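Local atomic coordinates of leucyl-trna synthetase (Plasmodium falciparum, PDB entry 5FOC), a protein that probably charges tRNA(Leu) with leucine at the expense of ATP and, through its editing domain, the part in this chain, probably deacylates mischarged tRNA. Residues A[144-149]-A[217-222]; A[224-229]-A[238-243]; A[13-18]-A[121-126]. The protein carries 2 engineered substitutions. All coordinates share one frame; numbering follows the deposited sequence.

Interaction 1: A[144-149]-A[217-222]; sequences NEYYYL and KIKGEH
Tyr-147 and Ile-218 form the hydrogen-bonded pair of an antiparallel beta ladder, strand 146-149 running at 147° to strand 217-219 within the large mixed sheet of the editing domain. Two backbone bonds close this pair, Tyr-147 N to Ile-218 O and Ile-218 N to Tyr-147 O, each 2.8 Å. One residue on from Lys-219, Gly-220 N reaches Glu-145 O, also at 2.8 Å. On the face bearing Tyr-146, Tyr-148, Lys-217 and Lys-219, lysine chains and tyrosine rings interleave. The Tyr-146 ring is sandwiched: Lys-217 CE sits over the centre of one face, 3.8 Å from the centroid, while Lys-219 CG lies over the opposite face, shifted toward the rim. A bend in Lys-217 (chi3 86°) swings CE over that ring, and NZ follows in a cation-pi contact 4.6 Å from the Tyr-146 centroid; Phe-94 offers the ammonium a second aromatic partner. Lys-219 NZ turns instead to a salt bridge with Glu-221. On the face of Tyr-147 and Ile-218, the Tyr-147 hydroxyl is hydrogen-bonded to Gly-253 O and Asn-142 N; Ile-218 CD1 is also met by Leu-149 CD1, at 4.2 Å. Lys-217 CG overlies the Tyr-148 ring off-centre, and its CD lies 3.4 Å from Tyr-148 OH.

Interaction 2: A[224-229]-A[238-243]; sequences VGLETY and LYILPM
Leu-238 O is gripped twice by Thr-228: the hydroxyl OG1 donates to it over 2.6 Å, in the carbonyl plane and on a lone pair, while Thr-228 N approaches at 2.9 Å from well above that plane. The first torsion of Thr-228 (chi1 67°) sets OG1 between its own backbone N and carbonyl carbon, within reach of the facing strand; OG1 is also hydrogen-bonded to Thr-139 OG1 of strand 138-141. Leu-238 N returns a bond to Thr-228 O, completing the hydrogen-bonded pair of a beta hairpin made by strands 227-229 and 238-242. Further along, Leu-226 O takes Ile-240 N, and Gly-225 N bonds to Ile-240 O at 2.8 Å. Gly-225 has a positive phi (100°), at which a CB would be jammed against Val-224 O. Thr-228 CG2, on the branch other than the hydroxyl, meets Ile-240 CD1 at 3.8 Å, and Leu-226 CB packs on the same methyl. The side chains of Val-224 and Pro-242 cross at about a right angle, Val-224 CG1 lying 3.8 Å from Pro-242 CD. Beside Glu-227, Tyr-239 CE1 lies 3.9 Å from the glutamate CG. The buried threonine hydroxyl thus has partners in strands 238-242 and 138-141, themselves paired, so side-chain as well as backbone bonds tie the hairpin to strand 138-141.

Interaction 3: A[13-18]-A[121-126]; sequences IFVSNV and VIFLGS
Val-15 turns CG1 anti to its backbone N (chi1 169°), which leaves CG2 anti to the carbonyl carbon and directed at the Phe-123 ring, whose own CG is anti to its carbonyl carbon (chi1 -74°). The methyl arrives at the ring edge, in its plane, with Val-15 CG2 3.5 Å from Phe-123 CE1. The same CG2 also touches Val-121 CG1, so one branch of Val-15 serves two residues of the facing strand. Val-18, in the first turn of helix 18-35, adds its CG1 to Val-121 CG2, the two side chains sliding past each other in opposite directions. Phe-21 of that helix touches Val-15, Val-121 and Phe-123, closing this apolar patch from the helical side. Within the large mixed sheet of the editing domain, strands 7-15 and 120-127 are antiparallel neighbours. Ile-13 and Phe-123 are the hydrogen-bonded pair: Ile-13 N gives to Phe-123 O at 2.9 Å, and Phe-123 N to Ile-13 O at 2.8 Å. Val-15 N reaches Val-121 O over a longer 3.1 Å. Where strand 7-15 ends, a water accepts from Val-121 N at 3.0 Å and donates weakly to Val-15 O, bridging the parting backbones. On the face opposite Phe-123, Phe-14 and Ile-122 form the non-hydrogen-bonded pair, their side chains side by side and pointing the same way; Phe-14 CE1 lies 3.6 Å from Ile-122 CD1, while Tyr-229 meets the Phe-14 ring with its plane turned by about 25°. At the far end, Ile-13 reaches out with an extended chain to place CD1 3.7 Å from Gly-125 CA, filling the place a CB on that residue would need. The Phe-123 ring meets Phe-223 edge-to-face.

All three contacts belong to one mixed sheet. Interactions 2 and 3 are direct neighbours, centres 9 Å apart: strand 7-15 lies beside strand 227-229, with Phe-14 N 2.7 Å from Tyr-229 O and Ser-16 N 2.9 Å from Glu-227 O, both probable hydrogen bonds. Interaction 1 leads into interaction 2 along the chain, yet their centres lie about 13 Å apart; it stands about 14 Å from interaction 3, centre to centre, with strand 181-185 pairing with a strand of each. Helix 18-35 joins them further, as Phe-21 touches Leu-149 of interaction 1, Leu-226 of interaction 2 and Val-15 of interaction 3.

Interaction 1: A[144-149]-A[217-222]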
loop_
_atom_site.group_PDB
_atom_site.type_symbol
_atom_site.label_atom_id
_atom_site.label_comp_id
_atom_site.label_asym_id
_atom_site.label_seq_id
_atom_site.Cartn_x
_atom_site.Cartn_y
_atom_site.Cartn_z
ATOM N N ASN A 144 -1.459 -10.691 -9.028
ATOM C CA ASN A 144 -0.774 -11.444 -10.052
ATOM C C ASN A 144 0.691 -11.076 -10.239
ATOM O O ASN A 144 1.355 -11.654 -11.102
ATOM C CB ASN A 144 -1.564 -11.255 -11.366
ATOM C CG ASN A 144 -2.940 -11.908 -11.284
ATOM O OD1 ASN A 144 -3.061 -12.984 -10.736
ATOM N ND2 ASN A 144 -3.958 -11.267 -11.801
ATOM N N GLU A 145 1.179 -10.096 -9.480
ATOM C CA GLU A 145 2.531 -9.549 -9.655
ATOM C C GLU A 145 3.344 -9.776 -8.391
ATOM O O GLU A 145 2.790 -9.889 -7.267
ATOM C CB GLU A 145 2.456 -8.054 -9.965
ATOM C CG GLU A 145 1.616 -7.732 -11.199
ATOM C CD GLU A 145 2.230 -8.132 -12.522
ATOM O OE1 GLU A 145 3.420 -8.468 -12.605
ATOM O OE2 GLU A 145 1.481 -8.107 -13.516
ATOM N N TYR A 146 4.642 -9.849 -8.573
ATOM C CA TYR A 146 5.600 -9.942 -7.502
ATOM C C TYR A 146 5.831 -8.641 -6.742
ATOM O O TYR A 146 5.936 -7.558 -7.300
ATOM C CB TYR A 146 6.930 -10.433 -8.036
ATOM C CG TYR A 146 6.953 -11.890 -8.369
ATOM C CD1 TYR A 146 6.920 -12.832 -7.349
ATOM C CD2 TYR A 146 7.066 -12.349 -9.666
ATOM C CE1 TYR A 146 6.940 -14.181 -7.635
ATOM C CE2 TYR A 146 7.112 -13.700 -9.965
ATOM C CZ TYR A 146 7.059 -14.613 -8.908
ATOM O OH TYR A 146 7.117 -15.934 -9.205
ATOM N N TYR A 147 5.934 -8.759 -5.428
ATOM C CA TYR A 147 6.346 -7.649 -4.589
ATOM C C TYR A 147 7.639 -7.999 -3.893
ATOM O O TYR A 147 7.875 -9.169 -3.551
ATOM C CB TYR A 147 5.233 -7.220 -3.615
ATOM C CG TYR A 147 4.089 -6.570 -4.338
ATOM C CD1 TYR A 147 3.119 -7.334 -4.982
ATOM C CD2 TYR A 147 4.028 -5.173 -4.477
ATOM C CE1 TYR A 147 2.089 -6.742 -5.685
ATOM C CE2 TYR A 147 2.980 -4.582 -5.134
ATOM C CZ TYR A 147 2.033 -5.350 -5.771
ATOM O OH TYR A 147 1.019 -4.757 -6.490
ATOM N N TYR A 148 8.449 -6.987 -3.619
ATOM C CA TYR A 148 9.750 -7.148 -3.026
ATOM C C TYR A 148 9.747 -6.678 -1.576
ATOM O O TYR A 148 9.081 -5.753 -1.215
ATOM C CB TYR A 148 10.810 -6.346 -3.855
ATOM C CG TYR A 148 11.067 -7.006 -5.179
ATOM C CD1 TYR A 148 10.102 -6.959 -6.198
ATOM C CD2 TYR A 148 12.261 -7.672 -5.440
ATOM C CE1 TYR A 148 10.327 -7.556 -7.435
ATOM C CE2 TYR A 148 12.513 -8.241 -6.696
ATOM C CZ TYR A 148 11.536 -8.190 -7.678
ATOM O OH TYR A 148 11.745 -8.763 -8.917
ATOM N N LEU A 149 10.529 -7.390 -0.755
ATOM C CA LEU A 149 10.725 -7.023 0.649
ATOM C C LEU A 149 12.174 -6.557 0.765
ATOM O O LEU A 149 13.077 -7.290 0.381
ATOM C CB LEU A 149 10.507 -8.247 1.609
ATOM C CG LEU A 149 9.042 -8.569 1.835
ATOM C CD1 LEU A 149 8.269 -8.993 0.614
ATOM C CD2 LEU A 149 9.042 -9.701 2.853
ATOM N N LYS A 217 10.779 -12.044 -2.429
ATOM C CA LYS A 217 9.969 -11.611 -3.558
ATOM C C LYS A 217 8.737 -12.516 -3.547
ATOM O O LYS A 217 8.865 -13.737 -3.657
ATOM C CB LYS A 217 10.773 -11.736 -4.859
ATOM C CG LYS A 217 9.979 -11.408 -6.070
ATOM C CD LYS A 217 10.802 -11.585 -7.329
ATOM C CE LYS A 217 10.756 -13.009 -7.829
ATOM N NZ LYS A 217 11.540 -13.085 -9.100
ATOM N N ILE A 218 7.562 -11.914 -3.357
ATOM C CA ILE A 218 6.337 -12.657 -3.078
ATOM C C ILE A 218 5.177 -12.170 -3.966
ATOM O O ILE A 218 4.914 -10.952 -4.053
ATOM C CB ILE A 218 5.997 -12.616 -1.544
ATOM C CG1 ILE A 218 7.173 -13.141 -0.722
ATOM C CG2 ILE A 218 4.723 -13.357 -1.269
ATOM C CD1 ILE A 218 7.008 -13.001 0.788
ATOM N N LYS A 219 4.472 -13.105 -4.605
ATOM C CA LYS A 219 3.303 -12.727 -5.429
ATOM C C LYS A 219 2.233 -12.124 -4.537
ATOM O O LYS A 219 2.017 -12.582 -3.392
ATOM C CB LYS A 219 2.733 -13.881 -6.254
ATOM C CG LYS A 219 3.050 -13.798 -7.752
ATOM C CD LYS A 219 2.396 -14.926 -8.546
ATOM C CE LYS A 219 0.888 -14.759 -8.687
ATOM N NZ LYS A 219 0.226 -16.077 -8.897
ATOM N N GLY A 220 1.579 -11.091 -5.007
ATOM C CA GLY A 220 0.633 -10.328 -4.221
ATOM C C GLY A 220 -0.515 -11.147 -3.657
ATOM O O GLY A 220 -0.996 -10.842 -2.569
ATOM N N GLU A 221 -0.913 -12.187 -4.385
ATOM C CA GLU A 221 -2.015 -13.062 -3.975
ATOM C C GLU A 221 -1.798 -13.600 -2.553
ATOM O O GLU A 221 -2.748 -13.810 -1.787
ATOM C CB GLU A 221 -2.218 -14.210 -4.961
ATOM C CG GLU A 221 -1.064 -15.158 -5.164
ATOM C CD GLU A 221 -1.431 -16.368 -6.027
ATOM O OE1 GLU A 221 -2.593 -16.805 -6.069
ATOM O OE2 GLU A 221 -0.537 -16.928 -6.649
ATOM N N HIS A 222 -0.543 -13.802 -2.200
ATOM C CA HIS A 222 -0.221 -14.378 -0.900
ATOM C C HIS A 222 -0.449 -13.460 0.268
ATOM O O HIS A 222 -0.580 -13.917 1.441
ATOM C CB HIS A 222 1.183 -14.902 -0.879
ATOM C CG HIS A 222 1.397 -15.995 -1.852
ATOM N ND1 HIS A 222 0.658 -17.152 -1.837
ATOM C CD2 HIS A 222 2.221 -16.089 -2.925
ATOM C CE1 HIS A 222 1.055 -17.942 -2.809
ATOM N NE2 HIS A 222 1.978 -17.302 -3.507
#

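Interaction 2: A[224-229]-A[238-243]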
loop_
_atom_site.group_PDB
_atom_site.type_symbol
_atom_site.label_atom_id
_atom_site.label_comp_id
_atom_site.label_asym_id
_atom_site.label_seq_id
_atom_site.Cartn_x
_atom_site.Cartn_y
_atom_site.Cartn_z
ATOM N N VAL A 224 -3.143 -11.301 0.233
ATOM C CA VAL A 224 -4.562 -10.994 0.248
ATOM C C VAL A 224 -5.168 -11.556 1.525
ATOM O O VAL A 224 -4.958 -12.700 1.880
ATOM C CB VAL A 224 -5.282 -11.475 -1.029
ATOM C CG1 VAL A 224 -6.786 -11.307 -0.942
ATOM C CG2 VAL A 224 -4.767 -10.623 -2.203
ATOM N N GLY A 225 -5.866 -10.683 2.234
ATOM C CA GLY A 225 -6.522 -11.054 3.529
ATOM C C GLY A 225 -5.751 -10.631 4.779
ATOM O O GLY A 225 -6.306 -10.591 5.884
ATOM N N LEU A 226 -4.447 -10.337 4.659
ATOM C CA LEU A 226 -3.696 -9.772 5.755
ATOM C C LEU A 226 -4.339 -8.499 6.249
ATOM O O LEU A 226 -4.828 -7.667 5.464
ATOM C CB LEU A 226 -2.257 -9.420 5.390
ATOM C CG LEU A 226 -1.163 -10.451 5.339
ATOM C CD1 LEU A 226 0.174 -9.771 5.041
ATOM C CD2 LEU A 226 -1.058 -11.130 6.683
ATOM N N GLU A 227 -4.285 -8.307 7.550
ATOM C CA GLU A 227 -4.838 -7.110 8.166
ATOM C C GLU A 227 -3.723 -6.070 8.245
ATOM O O GLU A 227 -2.609 -6.350 8.685
ATOM C CB GLU A 227 -5.420 -7.498 9.582
ATOM C CG GLU A 227 -6.145 -6.316 10.211
ATOM C CD GLU A 227 -6.615 -6.582 11.643
ATOM O OE1 GLU A 227 -5.980 -7.417 12.285
ATOM O OE2 GLU A 227 -7.556 -5.922 12.095
ATOM N N THR A 228 -4.036 -4.856 7.744
ATOM C CA THR A 228 -3.112 -3.706 7.835
ATOM C C THR A 228 -3.774 -2.492 8.512
ATOM O O THR A 228 -5.006 -2.440 8.679
ATOM C CB THR A 228 -2.545 -3.315 6.434
ATOM O OG1 THR A 228 -3.610 -2.808 5.659
ATOM C CG2 THR A 228 -1.884 -4.529 5.756
ATOM N N TYR A 229 -2.954 -1.490 8.848
ATOM C CA TYR A 229 -3.486 -0.242 9.354
ATOM C C TYR A 229 -2.470 0.872 9.060
ATOM O O TYR A 229 -1.303 0.591 8.812
ATOM C CB TYR A 229 -3.868 -0.348 10.868
ATOM C CG TYR A 229 -2.673 -0.503 11.738
ATOM C CD1 TYR A 229 -2.046 -1.732 11.870
ATOM C CD2 TYR A 229 -2.107 0.603 12.377
ATOM C CE1 TYR A 229 -0.907 -1.880 12.652
ATOM C CE2 TYR A 229 -0.938 0.478 13.119
ATOM C CZ TYR A 229 -0.355 -0.774 13.280
ATOM O OH TYR A 229 0.796 -0.885 14.056
ATOM N N LEU A 238 -7.664 -2.896 7.997
ATOM C CA LEU A 238 -7.639 -2.650 6.575
ATOM C C LEU A 238 -7.097 -3.859 5.847
ATOM O O LEU A 238 -5.869 -4.022 5.657
ATOM C CB LEU A 238 -6.747 -1.431 6.321
ATOM C CG LEU A 238 -6.954 -0.232 7.211
ATOM C CD1 LEU A 238 -6.009 0.936 6.784
ATOM C CD2 LEU A 238 -8.371 0.237 7.157
ATOM N N TYR A 239 -7.990 -4.743 5.459
ATOM C CA TYR A 239 -7.565 -5.992 4.877
ATOM C C TYR A 239 -6.966 -5.694 3.515
ATOM O O TYR A 239 -7.458 -4.776 2.808
ATOM C CB TYR A 239 -8.724 -6.974 4.788
ATOM C CG TYR A 239 -9.298 -7.246 6.171
ATOM C CD1 TYR A 239 -8.548 -7.872 7.137
ATOM C CD2 TYR A 239 -10.551 -6.778 6.500
ATOM C CE1 TYR A 239 -9.098 -8.069 8.414
ATOM C CE2 TYR A 239 -11.108 -7.012 7.769
ATOM C CZ TYR A 239 -10.333 -7.610 8.702
ATOM O OH TYR A 239 -10.903 -7.830 9.964
ATOM N N ILE A 240 -6.014 -6.534 3.147
ATOM C CA ILE A 240 -5.447 -6.473 1.776
ATOM C C ILE A 240 -6.420 -7.142 0.814
ATOM O O ILE A 240 -6.755 -8.329 0.973
ATOM C CB ILE A 240 -4.058 -7.067 1.668
ATOM C CG1 ILE A 240 -3.112 -6.264 2.518
ATOM C CG2 ILE A 240 -3.571 -7.044 0.209
ATOM C CD1 ILE A 240 -1.683 -6.727 2.605
ATOM N N LEU A 241 -6.811 -6.428 -0.259
ATOM C CA LEU A 241 -7.684 -6.932 -1.275
ATOM C C LEU A 241 -7.033 -6.872 -2.664
ATOM O O LEU A 241 -6.177 -6.030 -2.849
ATOM C CB LEU A 241 -8.970 -6.129 -1.324
ATOM C CG LEU A 241 -9.912 -6.066 -0.122
ATOM C CD1 LEU A 241 -11.119 -5.229 -0.478
ATOM C CD2 LEU A 241 -10.347 -7.465 0.241
ATOM N N PRO A 242 -7.431 -7.749 -3.569
ATOM C CA PRO A 242 -6.821 -7.768 -4.908
ATOM C C PRO A 242 -7.430 -6.758 -5.878
ATOM O O PRO A 242 -8.627 -6.660 -6.006
ATOM C CB PRO A 242 -7.074 -9.183 -5.373
ATOM C CG PRO A 242 -8.397 -9.519 -4.761
ATOM C CD PRO A 242 -8.359 -8.891 -3.388
ATOM N N MET A 243 -6.539 -6.029 -6.584
ATOM C CA MET A 243 -6.955 -5.090 -7.630
ATOM C C MET A 243 -6.016 -5.334 -8.800
ATOM O O MET A 243 -4.845 -4.968 -8.745
ATOM C CB MET A 243 -6.898 -3.676 -7.111
ATOM C CG MET A 243 -7.232 -2.589 -8.156
ATOM S SD MET A 243 -7.038 -0.897 -7.531
ATOM C CE MET A 243 -8.714 -0.344 -7.316
#

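Interaction 3: A[13-18]-A[121-126]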
loop_
_atom_site.group_PDB
_atom_site.type_symbol
_atom_site.label_atom_id
_atom_site.label_comp_id
_atom_site.label_asym_id
_atom_site.label_seq_id
_atom_site.Cartn_x
_atom_site.Cartn_y
_atom_site.Cartn_z
ATOM N N ILE A 13 1.849 1.628 5.671
ATOM C CA ILE A 13 0.732 0.730 5.912
ATOM C C ILE A 13 1.302 -0.465 6.709
ATOM O O ILE A 13 1.908 -1.359 6.175
ATOM C CB ILE A 13 0.022 0.293 4.599
ATOM C CG1 ILE A 13 -0.621 1.492 3.902
ATOM C CG2 ILE A 13 -1.054 -0.741 4.865
ATOM C CD1 ILE A 13 -1.216 1.169 2.544
ATOM N N PHE A 14 1.034 -0.448 8.018
ATOM C CA PHE A 14 1.645 -1.417 8.909
ATOM C C PHE A 14 0.812 -2.706 8.878
ATOM O O PHE A 14 -0.409 -2.672 8.707
ATOM C CB PHE A 14 1.591 -0.875 10.350
ATOM C CG PHE A 14 2.419 0.376 10.562
ATOM C CD1 PHE A 14 3.773 0.296 10.833
ATOM C CD2 PHE A 14 1.835 1.621 10.474
ATOM C CE1 PHE A 14 4.528 1.452 10.978
ATOM C CE2 PHE A 14 2.589 2.785 10.632
ATOM C CZ PHE A 14 3.933 2.699 10.865
ATOM N N VAL A 15 1.515 -3.824 8.998
ATOM C CA VAL A 15 0.874 -5.135 9.169
ATOM C C VAL A 15 0.516 -5.390 10.649
ATOM O O VAL A 15 1.343 -5.216 11.519
ATOM C CB VAL A 15 1.818 -6.239 8.658
ATOM C CG1 VAL A 15 1.353 -7.647 9.034
ATOM C CG2 VAL A 15 2.028 -6.104 7.138
ATOM N N SER A 16 -0.756 -5.735 10.859
ATOM C CA SER A 16 -1.296 -6.067 12.206
ATOM C C SER A 16 -0.760 -7.417 12.697
ATOM O O SER A 16 -0.188 -7.476 13.766
ATOM C CB SER A 16 -2.850 -6.069 12.199
ATOM O OG SER A 16 -3.396 -4.905 11.587
ATOM N N ASN A 17 -0.906 -8.461 11.900
ATOM C CA ASN A 17 -0.451 -9.810 12.323
ATOM C C ASN A 17 0.848 -10.203 11.698
ATOM O O ASN A 17 0.909 -10.955 10.718
ATOM C CB ASN A 17 -1.514 -10.889 12.098
ATOM C CG ASN A 17 -1.253 -12.191 12.928
ATOM O OD1 ASN A 17 -0.109 -12.641 13.163
ATOM N ND2 ASN A 17 -2.335 -12.804 13.360
ATOM N N VAL A 18 1.890 -9.727 12.334
ATOM C CA VAL A 18 3.243 -9.986 11.913
ATOM C C VAL A 18 3.676 -11.416 12.001
ATOM O O VAL A 18 4.428 -11.897 11.201
ATOM C CB VAL A 18 4.274 -8.992 12.532
ATOM C CG1 VAL A 18 4.072 -7.559 11.960
ATOM C CG2 VAL A 18 4.322 -9.031 14.055
ATOM N N VAL A 121 6.958 -4.132 9.895
ATOM C CA VAL A 121 6.643 -4.608 8.541
ATOM C C VAL A 121 5.659 -3.644 7.926
ATOM O O VAL A 121 4.568 -3.458 8.421
ATOM C CB VAL A 121 6.073 -6.030 8.494
ATOM C CG1 VAL A 121 5.773 -6.426 7.050
ATOM C CG2 VAL A 121 6.981 -7.047 9.211
ATOM N N ILE A 122 6.067 -2.988 6.802
ATOM C CA ILE A 122 5.310 -1.880 6.308
ATOM C C ILE A 122 5.137 -2.011 4.781
ATOM O O ILE A 122 6.179 -2.092 4.068
ATOM C CB ILE A 122 5.996 -0.523 6.624
ATOM C CG1 ILE A 122 6.084 -0.265 8.129
ATOM C CG2 ILE A 122 5.311 0.643 5.889
ATOM C CD1 ILE A 122 7.020 0.834 8.524
ATOM N N PHE A 123 3.894 -2.053 4.315
ATOM C CA PHE A 123 3.556 -1.880 2.883
ATOM C C PHE A 123 3.621 -0.385 2.611
ATOM O O PHE A 123 3.138 0.435 3.308
ATOM C CB PHE A 123 2.160 -2.450 2.555
ATOM C CG PHE A 123 2.089 -3.949 2.523
ATOM C CD1 PHE A 123 2.018 -4.683 3.718
ATOM C CD2 PHE A 123 2.086 -4.646 1.344
ATOM C CE1 PHE A 123 1.925 -6.078 3.658
ATOM C CE2 PHE A 123 2.027 -6.014 1.288
ATOM C CZ PHE A 123 1.920 -6.745 2.456
ATOM N N LEU A 124 4.267 -0.035 1.452
ATOM C CA LEU A 124 4.340 1.386 1.114
ATOM C C LEU A 124 3.218 1.706 0.123
ATOM O O LEU A 124 3.322 1.330 -1.059
ATOM C CB LEU A 124 5.710 1.704 0.529
ATOM C CG LEU A 124 6.897 1.743 1.472
ATOM C CD1 LEU A 124 8.227 1.872 0.725
ATOM C CD2 LEU A 124 6.738 2.879 2.457
ATOM N N GLY A 125 2.133 2.316 0.636
ATOM C CA GLY A 125 0.926 2.599 -0.101
ATOM C C GLY A 125 1.182 3.909 -0.834
ATOM O O GLY A 125 1.730 4.787 -0.238
ATOM N N SER A 126 0.674 4.013 -2.040
ATOM C CA SER A 126 0.911 5.244 -2.852
ATOM C C SER A 126 -0.430 5.925 -3.136
ATOM O O SER A 126 -1.384 5.245 -3.547
ATOM C CB SER A 126 1.561 4.766 -4.119
ATOM O OG SER A 126 1.799 5.954 -4.879
HETATM O O HOH W 1 4.517 -3.959 11.628
#